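AvrRpt2 (Erwinia amylovora, PDB 6HQZ) is a type III effector of a plant pathogen and a C70-family cysteine protease that probably cleaves host proteins after delivery into plant cells. Local coordinates at residues V70-S75 against P146-Y151; V108-D113 against I120-Q125. One frame throughout, in Å; residues are numbered along the deposited sequence.

In this papain-like protease domain, part of a longer protein, both contacts reach one antiparallel sheet, ordered 67-69, 149-152, 93-98, 104-113, 118-123, 130-133. Interaction 1 joins the loop leaving outer strand 67-69 to the neighbouring strand, whereas interaction 2 is a hairpin within the sheet, packed on helix 19-27, the helix that in papain-like proteases typically carries the nucleophilic cysteine. Along the chain, interaction 2 is nested inside the loop closed by interaction 1. Their centres lie about 17 Å apart and their nearest atoms about 5 Å apart, without touching. Strand 93-98 stands between them: I93 meets the side chain of M149 and bonds through its backbone to L109.

Interaction 1 of 2, residues V70-S75 against P146-Y151; sequences VSLPES and PHAMLY
V70 meets M149 through one backbone hydrogen bond, V70 N to M149 O at 3.0 Å with an N-H...O angle of 165°, prolonging the pairing of strand 67-69 with 149-152 as the chain leaves the sheet. Beyond it the backbones part, and water takes over. Water 1 lies 2.8 Å from V70 O, is equally close to P146 O, and accepts from M149 N; water 2 joins the same two carbonyl oxygens. Both oxygens are acceptors, V70 O lying 3.9 Å from P146 O, and the waters supply the donors between them. The apolar contacts gather beside these waters, largely round M149. V70 CG2, beside its own backbone N, reaches M149 CB at 3.9 Å and also Y151 CD2, to which it comes obliquely. L72 divides its two methyls: CD1 meets A148 CB at 3.9 Å, while CD2 meets M149 SD at 4.0 Å. That sulphur stands anti to M149 CA (chi2 171°), extended toward the leucine. Around the contact, M149 also packs on I93 and F95 of strand 93-98, Y151 stacks with H90 of helix 80-90, and H147 turns toward helix 49-65, where R55 bonds its ND1.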
loop_
_atom_site.group_PDB
_atom_site.type_symbol
_atom_site.label_atom_id
_atom_site.label_comp_id
_atom_site.label_asym_id
_atom_site.label_seq_id
_atom_site.Cartn_x
_atom_site.Cartn_y
_atom_site.Cartn_z
ATOM N N VAL A 70 11.202 6.902 -6.735
ATOM C CA VAL A 70 10.079 6.193 -7.326
ATOM C C VAL A 70 10.174 6.270 -8.851
ATOM O O VAL A 70 10.340 7.367 -9.383
ATOM C CB VAL A 70 8.782 6.905 -6.917
ATOM C CG1 VAL A 70 7.592 6.242 -7.630
ATOM C CG2 VAL A 70 8.590 6.912 -5.409
ATOM N N SER A 71 10.030 5.141 -9.550
ATOM C CA SER A 71 9.987 5.109 -10.997
ATOM C C SER A 71 8.749 5.773 -11.472
ATOM O O SER A 71 7.634 5.327 -11.170
ATOM C CB SER A 71 9.959 3.686 -11.544
ATOM O OG SER A 71 11.183 3.109 -11.253
ATOM N N LEU A 72 8.944 6.860 -12.200
ATOM C CA LEU A 72 7.853 7.658 -12.682
ATOM C C LEU A 72 7.138 7.054 -13.863
ATOM O O LEU A 72 7.766 6.617 -14.823
ATOM C CB LEU A 72 8.356 9.056 -13.058
ATOM C CG LEU A 72 8.966 9.798 -11.856
ATOM C CD1 LEU A 72 9.453 11.168 -12.324
ATOM C CD2 LEU A 72 7.981 9.993 -10.699
ATOM N N PRO A 73 5.819 7.110 -13.859
ATOM C CA PRO A 73 5.094 6.547 -15.003
ATOM C C PRO A 73 5.215 7.386 -16.288
ATOM O O PRO A 73 5.261 8.629 -16.259
ATOM C CB PRO A 73 3.641 6.559 -14.505
ATOM C CG PRO A 73 3.604 7.608 -13.470
ATOM C CD PRO A 73 4.906 7.554 -12.798
ATOM N N GLU A 74 5.242 6.680 -17.399
ATOM C CA GLU A 74 5.407 7.262 -18.724
ATOM C C GLU A 74 4.290 8.215 -19.028
ATOM O O GLU A 74 4.488 9.193 -19.730
ATOM C CB GLU A 74 5.401 6.173 -19.802
ATOM C CG GLU A 74 6.727 5.865 -20.429
ATOM C CD GLU A 74 6.619 4.798 -21.544
ATOM O OE1 GLU A 74 5.829 4.958 -22.553
ATOM O OE2 GLU A 74 7.374 3.791 -21.420
ATOM N N SER A 75 3.105 7.911 -18.487
ATOM C CA SER A 75 1.890 8.648 -18.755
ATOM C C SER A 75 1.917 10.013 -18.067
ATOM O O SER A 75 1.055 10.830 -18.322
ATOM C CB SER A 75 0.716 7.855 -18.162
ATOM O OG SER A 75 0.962 7.712 -16.749
ATOM N N PRO A 146 14.163 12.258 -12.782
ATOM C CA PRO A 146 13.797 10.957 -12.219
ATOM C C PRO A 146 13.697 10.964 -10.701
ATOM O O PRO A 146 13.119 10.035 -10.142
ATOM C CB PRO A 146 14.948 10.031 -12.662
ATOM C CG PRO A 146 15.627 10.757 -13.717
ATOM C CD PRO A 146 15.461 12.203 -13.480
ATOM N N HIS A 147 14.231 11.995 -10.054
ATOM C CA HIS A 147 14.290 12.061 -8.581
ATOM C C HIS A 147 13.205 12.928 -8.011
ATOM O O HIS A 147 13.346 13.442 -6.924
ATOM C CB HIS A 147 15.659 12.494 -8.070
ATOM C CG HIS A 147 16.234 13.687 -8.765
ATOM N ND1 HIS A 147 17.031 13.582 -9.880
ATOM C CD2 HIS A 147 16.125 15.014 -8.502
ATOM C CE1 HIS A 147 17.390 14.795 -10.275
ATOM N NE2 HIS A 147 16.821 15.682 -9.475
ATOM N N ALA A 148 12.112 13.051 -8.752
ATOM C CA ALA A 148 10.967 13.836 -8.381
ATOM C C ALA A 148 10.382 13.411 -7.020
ATOM O O ALA A 148 9.881 14.279 -6.293
ATOM C CB ALA A 148 9.920 13.794 -9.480
ATOM N N MET A 149 10.462 12.105 -6.688
ATOM C CA MET A 149 9.786 11.535 -5.521
ATOM C C MET A 149 10.795 10.615 -4.866
ATOM O O MET A 149 11.191 9.608 -5.490
ATOM C CB MET A 149 8.579 10.724 -6.007
ATOM C CG MET A 149 7.372 11.620 -6.433
ATOM S SD MET A 149 6.136 10.607 -7.219
ATOM C CE MET A 149 5.493 9.730 -5.852
ATOM N N LEU A 150 11.249 10.987 -3.661
ATOM C CA LEU A 150 12.246 10.266 -2.937
ATOM C C LEU A 150 11.666 9.650 -1.673
ATOM O O LEU A 150 10.774 10.214 -1.020
ATOM C CB LEU A 150 13.433 11.141 -2.558
ATOM C CG LEU A 150 14.318 11.644 -3.692
ATOM C CD1 LEU A 150 15.427 12.526 -3.130
ATOM C CD2 LEU A 150 14.961 10.523 -4.502
ATOM N N TYR A 151 12.220 8.492 -1.320
ATOM C CA TYR A 151 11.796 7.799 -0.095
ATOM C C TYR A 151 12.970 7.206 0.634
ATOM O O TYR A 151 14.077 7.087 0.045
ATOM C CB TYR A 151 10.724 6.749 -0.423
ATOM C CG TYR A 151 11.181 5.578 -1.293
ATOM C CD1 TYR A 151 11.725 4.412 -0.716
ATOM C CD2 TYR A 151 11.017 5.617 -2.692
ATOM C CE1 TYR A 151 12.139 3.346 -1.519
ATOM C CE2 TYR A 151 11.406 4.560 -3.488
ATOM C CZ TYR A 151 11.975 3.452 -2.903
ATOM O OH TYR A 151 12.318 2.468 -3.729
HETATM O O HOH W 1 10.786 10.009 -8.649
HETATM O O HOH W 2 12.250 7.924 -11.760
#

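Interaction 2 of 2, residues V108-D113 against I120-Q125; sequences VLTGID and IFHDPQ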
loop_
_atom_site.group_PDB
_atom_site.type_symbol
_atom_site.label_atom_id
_atom_site.label_comp_id
_atom_site.label_asym_id
_atom_site.label_seq_id
_atom_site.Cartn_x
_atom_site.Cartn_y
_atom_site.Cartn_z
ATOM N N VAL A 108 6.182 16.638 1.741
ATOM C CA VAL A 108 6.150 15.224 2.069
ATOM C C VAL A 108 4.798 14.642 1.964
ATOM O O VAL A 108 3.897 15.059 2.696
ATOM C CB VAL A 108 6.683 14.968 3.516
ATOM C CG1 VAL A 108 6.572 13.445 3.796
ATOM C CG2 VAL A 108 8.132 15.439 3.648
ATOM N N LEU A 109 4.658 13.688 1.028
ATOM C CA LEU A 109 3.436 12.938 0.793
ATOM C C LEU A 109 3.249 11.953 1.926
ATOM O O LEU A 109 4.172 11.159 2.203
ATOM C CB LEU A 109 3.499 12.139 -0.492
ATOM C CG LEU A 109 2.209 11.411 -0.869
ATOM C CD1 LEU A 109 0.995 12.342 -1.090
ATOM C CD2 LEU A 109 2.565 10.595 -2.093
ATOM N N THR A 110 2.083 11.990 2.536
ATOM C CA THR A 110 1.774 11.071 3.693
ATOM C C THR A 110 0.549 10.152 3.542
ATOM O O THR A 110 0.422 9.158 4.292
ATOM C CB THR A 110 1.585 11.845 5.000
ATOM O OG1 THR A 110 0.343 12.610 4.934
ATOM C CG2 THR A 110 2.829 12.705 5.268
ATOM N N GLY A 111 -0.426 10.557 2.729
ATOM C CA GLY A 111 -1.586 9.780 2.522
ATOM C C GLY A 111 -2.413 10.227 1.353
ATOM O O GLY A 111 -2.068 11.174 0.672
ATOM N N ILE A 112 -3.522 9.543 1.136
ATOM C CA ILE A 112 -4.469 9.835 0.016
ATOM C C ILE A 112 -5.840 9.931 0.599
ATOM O O ILE A 112 -6.265 9.065 1.412
ATOM C CB ILE A 112 -4.455 8.716 -1.051
ATOM C CG1 ILE A 112 -3.036 8.545 -1.621
ATOM C CG2 ILE A 112 -5.467 8.977 -2.180
ATOM C CD1 ILE A 112 -2.458 9.790 -2.317
ATOM N N ASP A 113 -6.525 10.973 0.178
ATOM C CA ASP A 113 -7.906 11.137 0.447
ATOM C C ASP A 113 -8.681 10.698 -0.810
ATOM O O ASP A 113 -8.869 11.489 -1.742
ATOM C CB ASP A 113 -8.159 12.605 0.860
ATOM C CG ASP A 113 -9.644 12.946 1.031
ATOM O OD1 ASP A 113 -10.552 12.164 0.614
ATOM O OD2 ASP A 113 -9.914 14.033 1.582
ATOM N N ILE A 120 -2.423 14.012 0.657
ATOM C CA ILE A 120 -2.243 14.566 1.958
ATOM C C ILE A 120 -0.739 14.729 2.156
ATOM O O ILE A 120 0.006 13.796 1.973
ATOM C CB ILE A 120 -2.782 13.637 3.075
ATOM C CG1 ILE A 120 -4.236 13.218 2.747
ATOM C CG2 ILE A 120 -2.702 14.332 4.377
ATOM C CD1 ILE A 120 -4.805 12.167 3.656
ATOM N N PHE A 121 -0.314 15.920 2.595
ATOM C CA PHE A 121 1.110 16.194 2.638
ATOM C C PHE A 121 1.446 17.213 3.690
ATOM O O PHE A 121 0.624 18.086 4.047
ATOM C CB PHE A 121 1.621 16.663 1.262
ATOM C CG PHE A 121 1.096 17.986 0.819
ATOM C CD1 PHE A 121 -0.199 18.116 0.276
ATOM C CD2 PHE A 121 1.889 19.130 0.931
ATOM C CE1 PHE A 121 -0.661 19.367 -0.155
ATOM C CE2 PHE A 121 1.430 20.388 0.481
ATOM C CZ PHE A 121 0.154 20.532 -0.019
ATOM N N HIS A 122 2.664 17.071 4.205
ATOM C CA HIS A 122 3.282 18.009 5.114
ATOM C C HIS A 122 4.048 19.016 4.235
ATOM O O HIS A 122 4.931 18.625 3.498
ATOM C CB HIS A 122 4.341 17.358 6.005
ATOM C CG HIS A 122 3.774 16.541 7.127
ATOM N ND1 HIS A 122 2.456 16.644 7.525
ATOM C CD2 HIS A 122 4.354 15.644 7.949
ATOM C CE1 HIS A 122 2.243 15.804 8.526
ATOM N NE2 HIS A 122 3.391 15.223 8.837
ATOM N N ASP A 123 3.765 20.292 4.430
ATOM C CA ASP A 123 4.426 21.387 3.691
ATOM C C ASP A 123 5.291 22.154 4.692
ATOM O O ASP A 123 4.789 22.789 5.621
ATOM C CB ASP A 123 3.379 22.287 3.086
ATOM C CG ASP A 123 3.978 23.359 2.153
ATOM O OD1 ASP A 123 4.935 24.037 2.522
ATOM O OD2 ASP A 123 3.425 23.579 1.098
ATOM N N PRO A 124 6.612 22.088 4.535
ATOM C CA PRO A 124 7.483 22.705 5.466
ATOM C C PRO A 124 7.270 24.224 5.636
ATOM O O PRO A 124 7.793 24.830 6.606
ATOM C CB PRO A 124 8.885 22.444 4.882
ATOM C CG PRO A 124 8.742 21.399 3.866
ATOM C CD PRO A 124 7.296 21.327 3.497
ATOM N N GLN A 125 6.550 24.860 4.706
ATOM C CA GLN A 125 6.296 26.264 4.850
ATOM C C GLN A 125 4.868 26.634 5.084
ATOM O O GLN A 125 4.620 27.754 5.391
ATOM C CB GLN A 125 6.868 27.031 3.653
ATOM C CG GLN A 125 6.899 28.513 3.827
ATOM C CD GLN A 125 7.305 29.048 5.219
ATOM O OE1 GLN A 125 8.421 28.794 5.677
ATOM N NE2 GLN A 125 6.435 29.878 5.851
#
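T110 and G111 both face I120, making a classic beta bulge in an antiparallel hairpin. Before the bulge, V108 and H122 form a hydrogen-bonded pair, V108 N to H122 O at 2.9 Å and H122 N to V108 O at 2.8 Å; L109 and F121 follow as a non-hydrogen-bonded pair. At the bulge I120 O accepts from two backbone donors: T110 N at 2.8 Å and nearly straight (169°), and G111 N only weakly at 3.4 Å. T110 OG1, 3.2 Å from I120 O, may add a weak bond, but its proton has another acceptor in reach. I120 N returns a bond to G111 O at 2.9 Å.

The threonine conformation serves two neighbours. With OG1 between the backbone N and the carbonyl carbon (chi1 70°), the hydroxyl turns to I120 O and to I120 CG2, and the T110 and I120 side chains cross at about a right angle. CG2, anti to the carbonyl carbon, sits over the centre of one face of the H122 ring, 4.3 Å from its centroid and 8° off the normal, a CH-pi contact. I120 CG1 and CD1 run over the backbone of G111, where no side chain intervenes, CD1 continuing to I112 N. L109 CD1 touches I120 O on the side of the sheet shared with F121. F121 CA makes a CA-H...O contact with V108 O at 3.0 Å and CB lies beside the same oxygen, but the ring leads off to L130 and M132 of strand 130-133.

H122 NE2 bonds V8 O and its ND1 bonds D129 N, a pattern consistent with a neutral imidazole protonated at NE2. These two polar bonds fix the ring's rotation, and T110 CG2 covers one of its faces, while two backbone N-H groups grip I120 O at the bulge, with T110 OG1 weakly near.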